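Local coordinates for protein 4-alpha-glucanotransferase (Corynebacterium glutamicum, PDB 5B68) that belongs to the amylomaltase (disproportionating enzyme) family, whose members are built around a TIM-barrel-type domain, at residues 324-336 / 349-361. Sequence-based numbering, arbitrary orientation.
Sequences LIDFATWCADRET and RDELTMFYMWLQW
Tyr356 enters helix 324-336 as a knob among Ala328, Cys331, Ala332 and Glu335, one ring face lying against Cys331. The Cys331 CB stands 3.5 Å from the centroid of the Tyr356 ring, 13° off its normal, a CH-pi contact; SG sits obliquely farther out, and the Phe355 ring backs the opposite face. At the ring's far end the Tyr356 OH donates to Glu335 OE2 over a very short 2.5 Å. Glu335 reaches it because its chain is extended, CG trans to the backbone N (chi1 171°), while Leu352 CD2 packs beside the carboxylate.

Small residues let the backbones close in: the axes approach to 7.7 Å at 121°, and Ala328 CB presses to 3.5 Å on Met357 CG. Thr353, a second knob, sits among Ile325, Ala328, Thr329 and Ala332 and turns its OG1 back to Arg349 O. The flexible Met357 bends at chi3, bringing CE against Leu324 and Ile325. On this buried side Gln360 NE2 passes Phe327 CE2 at 3.8 Å and bonds to Ile243 O, which satisfies that NH2 group.

Toward solvent the fit is looser. The long, extended Arg349 reaches Asp333, Arg349 NE meeting the syn lone pair of Asp333 OD1 at 2.9 Å with the carboxylate and guanidinium planes nearly coplanar; NH2 to OD2 is weak. Thus interlocking apolar side chains and the Tyr356-Glu335 bond join the two consecutive helices 307-338 and 349-376, while the charged pair, probably screened by water, ties them at the solvent side.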
loop_
_atom_site.group_PDB
_atom_site.type_symbol
_atom_site.label_atom_id
_atom_site.label_comp_id
_atom_site.label_asym_id
_atom_site.label_seq_id
_atom_site.Cartn_x
_atom_site.Cartn_y
_atom_site.Cartn_z
ATOM N N LEU A 324 -5.699 18.360 -0.827
ATOM C CA LEU A 324 -5.549 18.677 0.651
ATOM C C LEU A 324 -6.807 19.342 1.188
ATOM O O LEU A 324 -7.377 18.957 2.196
ATOM C CB LEU A 324 -4.325 19.543 0.940
ATOM C CG LEU A 324 -4.173 19.904 2.424
ATOM C CD1 LEU A 324 -4.155 18.605 3.286
ATOM C CD2 LEU A 324 -2.964 20.730 2.567
ATOM N N ILE A 325 -7.250 20.360 0.465
ATOM C CA ILE A 325 -8.455 21.092 0.902
ATOM C C ILE A 325 -9.650 20.186 0.919
ATOM O O ILE A 325 -10.417 20.244 1.864
ATOM C CB ILE A 325 -8.732 22.249 -0.074
ATOM C CG1 ILE A 325 -7.608 23.241 0.008
ATOM C CG2 ILE A 325 -10.091 22.889 0.244
ATOM C CD1 ILE A 325 -7.565 24.264 -1.111
ATOM N N ASP A 326 -9.811 19.284 -0.100
ATOM C CA ASP A 326 -10.907 18.333 -0.139
ATOM C C ASP A 326 -10.917 17.343 1.038
ATOM O O ASP A 326 -11.958 17.067 1.657
ATOM C CB ASP A 326 -10.944 17.518 -1.450
ATOM C CG ASP A 326 -11.204 18.382 -2.711
ATOM O OD1 ASP A 326 -11.672 19.522 -2.597
ATOM O OD2 ASP A 326 -10.884 17.868 -3.799
ATOM N N PHE A 327 -9.735 16.771 1.322
ATOM C CA PHE A 327 -9.597 15.842 2.429
ATOM C C PHE A 327 -9.993 16.574 3.778
ATOM O O PHE A 327 -10.743 16.051 4.583
ATOM C CB PHE A 327 -8.147 15.380 2.547
ATOM C CG PHE A 327 -7.883 14.612 3.821
ATOM C CD1 PHE A 327 -8.401 13.374 3.957
ATOM C CD2 PHE A 327 -7.113 15.156 4.840
ATOM C CE1 PHE A 327 -8.169 12.642 5.109
ATOM C CE2 PHE A 327 -6.886 14.433 5.982
ATOM C CZ PHE A 327 -7.432 13.201 6.118
ATOM N N ALA A 328 -9.422 17.730 3.967
ATOM C CA ALA A 328 -9.573 18.512 5.206
ATOM C C ALA A 328 -11.041 18.974 5.371
ATOM O O ALA A 328 -11.555 18.995 6.465
ATOM C CB ALA A 328 -8.657 19.691 5.194
ATOM N N THR A 329 -11.686 19.294 4.262
ATOM C CA THR A 329 -13.098 19.711 4.298
ATOM C C THR A 329 -13.972 18.527 4.677
ATOM O O THR A 329 -14.884 18.659 5.469
ATOM C CB THR A 329 -13.543 20.294 2.953
ATOM O OG1 THR A 329 -12.713 21.413 2.620
ATOM C CG2 THR A 329 -15.022 20.663 2.997
ATOM N N TRP A 330 -13.693 17.347 4.126
ATOM C CA TRP A 330 -14.349 16.128 4.491
ATOM C C TRP A 330 -14.173 15.879 6.003
ATOM O O TRP A 330 -15.152 15.508 6.669
ATOM C CB TRP A 330 -13.849 14.911 3.670
ATOM C CG TRP A 330 -14.447 13.609 4.059
ATOM C CD1 TRP A 330 -15.527 13.013 3.524
ATOM C CD2 TRP A 330 -13.968 12.723 5.095
ATOM N NE1 TRP A 330 -15.790 11.821 4.189
ATOM C CE2 TRP A 330 -14.842 11.638 5.151
ATOM C CE3 TRP A 330 -12.877 12.765 5.967
ATOM C CZ2 TRP A 330 -14.678 10.583 6.069
ATOM C CZ3 TRP A 330 -12.713 11.690 6.902
ATOM C CH2 TRP A 330 -13.602 10.648 6.927
ATOM N N CYS A 331 -12.961 16.056 6.525
ATOM C CA CYS A 331 -12.758 15.896 7.988
ATOM C C CYS A 331 -13.631 16.877 8.807
ATOM O O CYS A 331 -14.234 16.486 9.759
ATOM C CB CYS A 331 -11.348 16.143 8.400
ATOM S SG CYS A 331 -10.230 14.836 7.683
ATOM N N ALA A 332 -13.654 18.118 8.380
ATOM C CA ALA A 332 -14.501 19.153 9.032
ATOM C C ALA A 332 -15.956 18.743 9.015
ATOM O O ALA A 332 -16.662 18.755 10.068
ATOM C CB ALA A 332 -14.248 20.492 8.332
ATOM N N ASP A 333 -16.426 18.247 7.876
ATOM C CA ASP A 333 -17.799 17.795 7.778
ATOM C C ASP A 333 -18.116 16.598 8.682
ATOM O O ASP A 333 -19.230 16.550 9.229
ATOM C CB ASP A 333 -18.190 17.463 6.353
ATOM C CG ASP A 333 -18.310 18.696 5.477
ATOM O OD1 ASP A 333 -18.429 19.819 6.029
ATOM O OD2 ASP A 333 -18.230 18.513 4.246
ATOM N N ARG A 334 -17.203 15.634 8.773
ATOM C CA ARG A 334 -17.381 14.476 9.635
ATOM C C ARG A 334 -17.389 14.855 11.109
ATOM O O ARG A 334 -18.188 14.379 11.877
ATOM C CB ARG A 334 -16.289 13.439 9.367
ATOM C CG ARG A 334 -16.619 12.500 8.216
ATOM C CD ARG A 334 -17.403 11.287 8.686
ATOM N NE ARG A 334 -16.850 10.838 9.955
ATOM C CZ ARG A 334 -16.296 9.651 10.186
ATOM N NH1 ARG A 334 -15.798 9.396 11.381
ATOM N NH2 ARG A 334 -16.250 8.728 9.247
ATOM N N GLU A 335 -16.480 15.728 11.484
ATOM C CA GLU A 335 -16.416 16.233 12.837
ATOM C C GLU A 335 -17.759 16.921 13.215
ATOM O O GLU A 335 -18.336 16.703 14.289
ATOM C CB GLU A 335 -15.261 17.219 13.035
ATOM C CG GLU A 335 -15.340 17.896 14.399
ATOM C CD GLU A 335 -14.206 18.791 14.787
ATOM O OE1 GLU A 335 -14.390 19.551 15.757
ATOM O OE2 GLU A 335 -13.135 18.789 14.169
ATOM N N THR A 336 -18.216 17.807 12.343
ATOM C CA THR A 336 -19.455 18.566 12.634
ATOM C C THR A 336 -20.693 17.667 12.763
ATOM O O THR A 336 -21.535 17.917 13.619
ATOM C CB THR A 336 -19.635 19.635 11.577
ATOM O OG1 THR A 336 -18.467 20.491 11.600
ATOM C CG2 THR A 336 -20.937 20.379 11.854
ATOM N N ARG A 349 -16.687 26.100 9.498
ATOM C CA ARG A 349 -16.209 25.041 8.604
ATOM C C ARG A 349 -14.835 25.350 8.027
ATOM O O ARG A 349 -14.025 24.467 7.832
ATOM C CB ARG A 349 -17.190 24.848 7.460
ATOM C CG ARG A 349 -16.967 23.631 6.578
ATOM C CD ARG A 349 -18.108 23.540 5.601
ATOM N NE ARG A 349 -18.084 22.414 4.691
ATOM C CZ ARG A 349 -17.806 22.509 3.402
ATOM N NH1 ARG A 349 -17.472 23.663 2.874
ATOM N NH2 ARG A 349 -17.843 21.444 2.643
ATOM N N ASP A 350 -14.594 26.604 7.719
ATOM C CA ASP A 350 -13.361 27.014 7.124
ATOM C C ASP A 350 -12.189 26.960 8.112
ATOM O O ASP A 350 -11.091 26.539 7.763
ATOM C CB ASP A 350 -13.453 28.394 6.570
ATOM C CG ASP A 350 -14.446 28.506 5.421
ATOM O OD1 ASP A 350 -14.293 27.743 4.458
ATOM O OD2 ASP A 350 -15.380 29.350 5.527
ATOM N N GLU A 351 -12.423 27.397 9.340
ATOM C CA GLU A 351 -11.398 27.242 10.363
ATOM C C GLU A 351 -11.120 25.755 10.645
ATOM O O GLU A 351 -9.953 25.436 10.805
ATOM C CB GLU A 351 -11.828 27.929 11.681
ATOM C CG GLU A 351 -10.813 27.750 12.781
ATOM C CD GLU A 351 -11.055 28.660 13.960
ATOM O OE1 GLU A 351 -11.967 28.344 14.737
ATOM O OE2 GLU A 351 -10.307 29.659 14.070
ATOM N N LEU A 352 -12.168 24.935 10.746
ATOM C CA LEU A 352 -12.024 23.494 10.946
ATOM C C LEU A 352 -11.251 22.884 9.784
ATOM O O LEU A 352 -10.401 22.022 9.999
ATOM C CB LEU A 352 -13.356 22.768 11.054
ATOM C CG LEU A 352 -14.084 22.730 12.380
ATOM C CD1 LEU A 352 -15.388 22.018 12.170
ATOM C CD2 LEU A 352 -13.209 21.996 13.431
ATOM N N THR A 353 -11.561 23.312 8.551
ATOM C CA THR A 353 -10.826 22.840 7.364
ATOM C C THR A 353 -9.339 23.167 7.510
ATOM O O THR A 353 -8.431 22.328 7.273
ATOM C CB THR A 353 -11.452 23.410 6.057
ATOM O OG1 THR A 353 -12.773 22.901 5.874
ATOM C CG2 THR A 353 -10.565 23.082 4.851
ATOM N N MET A 354 -9.051 24.371 7.954
ATOM C CA MET A 354 -7.693 24.825 8.100
ATOM C C MET A 354 -6.924 23.988 9.140
ATOM O O MET A 354 -5.740 23.726 8.964
ATOM C CB MET A 354 -7.654 26.280 8.473
ATOM C CG MET A 354 -6.261 26.853 8.511
ATOM S SD MET A 354 -5.303 26.796 6.988
ATOM C CE MET A 354 -6.038 28.153 6.066
ATOM N N PHE A 355 -7.630 23.665 10.236
ATOM C CA PHE A 355 -7.080 22.803 11.300
ATOM C C PHE A 355 -6.684 21.444 10.726
ATOM O O PHE A 355 -5.578 20.966 11.034
ATOM C CB PHE A 355 -8.106 22.594 12.375
ATOM C CG PHE A 355 -7.703 21.555 13.407
ATOM C CD1 PHE A 355 -6.757 21.870 14.381
ATOM C CD2 PHE A 355 -8.330 20.323 13.410
ATOM C CE1 PHE A 355 -6.409 20.914 15.341
ATOM C CE2 PHE A 355 -8.001 19.395 14.372
ATOM C CZ PHE A 355 -7.031 19.719 15.329
ATOM N N TYR A 356 -7.527 20.857 9.883
ATOM C CA TYR A 356 -7.155 19.528 9.318
ATOM C C TYR A 356 -6.048 19.636 8.303
ATOM O O TYR A 356 -5.192 18.712 8.175
ATOM C CB TYR A 356 -8.382 18.768 8.847
ATOM C CG TYR A 356 -9.269 18.354 9.969
ATOM C CD1 TYR A 356 -8.887 17.312 10.807
ATOM C CD2 TYR A 356 -10.502 19.028 10.246
ATOM C CE1 TYR A 356 -9.666 16.911 11.869
ATOM C CE2 TYR A 356 -11.301 18.620 11.299
ATOM C CZ TYR A 356 -10.872 17.546 12.119
ATOM O OH TYR A 356 -11.641 17.077 13.169
ATOM N N MET A 357 -5.953 20.762 7.615
ATOM C CA MET A 357 -4.796 21.030 6.734
ATOM C C MET A 357 -3.512 21.113 7.530
ATOM O O MET A 357 -2.435 20.511 7.190
ATOM C CB MET A 357 -5.031 22.282 5.885
ATOM C CG MET A 357 -6.206 22.109 4.925
ATOM S SD MET A 357 -6.628 23.722 4.127
ATOM C CE MET A 357 -5.282 23.807 3.000
ATOM N N TRP A 358 -3.608 21.790 8.670
ATOM C CA TRP A 358 -2.468 22.025 9.504
ATOM C C TRP A 358 -1.967 20.711 10.089
ATOM O O TRP A 358 -0.742 20.517 10.146
ATOM C CB TRP A 358 -2.873 23.049 10.584
ATOM C CG TRP A 358 -1.888 23.351 11.651
ATOM C CD1 TRP A 358 -0.831 24.115 11.551
ATOM C CD2 TRP A 358 -1.960 22.895 13.002
ATOM N NE1 TRP A 358 -0.188 24.212 12.782
ATOM C CE2 TRP A 358 -0.890 23.453 13.682
ATOM C CE3 TRP A 358 -2.858 22.086 13.700
ATOM C CZ2 TRP A 358 -0.634 23.202 15.047
ATOM C CZ3 TRP A 358 -2.625 21.858 15.089
ATOM C CH2 TRP A 358 -1.501 22.414 15.723
ATOM N N LEU A 359 -2.884 19.828 10.519
ATOM C CA LEU A 359 -2.457 18.468 10.972
ATOM C C LEU A 359 -1.627 17.724 9.916
ATOM O O LEU A 359 -0.647 17.096 10.257
ATOM C CB LEU A 359 -3.636 17.582 11.290
ATOM C CG LEU A 359 -4.457 18.038 12.503
ATOM C CD1 LEU A 359 -5.566 17.057 12.845
ATOM C CD2 LEU A 359 -3.565 18.294 13.703
ATOM N N GLN A 360 -2.017 17.817 8.631
ATOM C CA GLN A 360 -1.183 17.227 7.573
ATOM C C GLN A 360 0.173 17.845 7.471
ATOM O O GLN A 360 1.141 17.131 7.197
ATOM C CB GLN A 360 -1.949 17.225 6.236
ATOM C CG GLN A 360 -3.173 16.366 6.270
ATOM C CD GLN A 360 -2.812 14.953 6.579
ATOM O OE1 GLN A 360 -1.957 14.352 5.896
ATOM N NE2 GLN A 360 -3.457 14.381 7.571
ATOM N N TRP A 361 0.298 19.161 7.659
ATOM C CA TRP A 361 1.588 19.846 7.604
ATOM C C TRP A 361 2.505 19.326 8.764
ATOM O O TRP A 361 3.709 19.033 8.553
ATOM C CB TRP A 361 1.396 21.402 7.690
ATOM C CG TRP A 361 2.632 22.152 7.808
ATOM C CD1 TRP A 361 3.692 22.200 6.926
ATOM C CD2 TRP A 361 2.980 23.041 8.876
ATOM N NE1 TRP A 361 4.662 23.028 7.378
ATOM C CE2 TRP A 361 4.228 23.606 8.551
ATOM C CE3 TRP A 361 2.336 23.421 10.068
ATOM C CZ2 TRP A 361 4.885 24.503 9.408
ATOM C CZ3 TRP A 361 2.956 24.366 10.867
ATOM C CH2 TRP A 361 4.232 24.844 10.563
#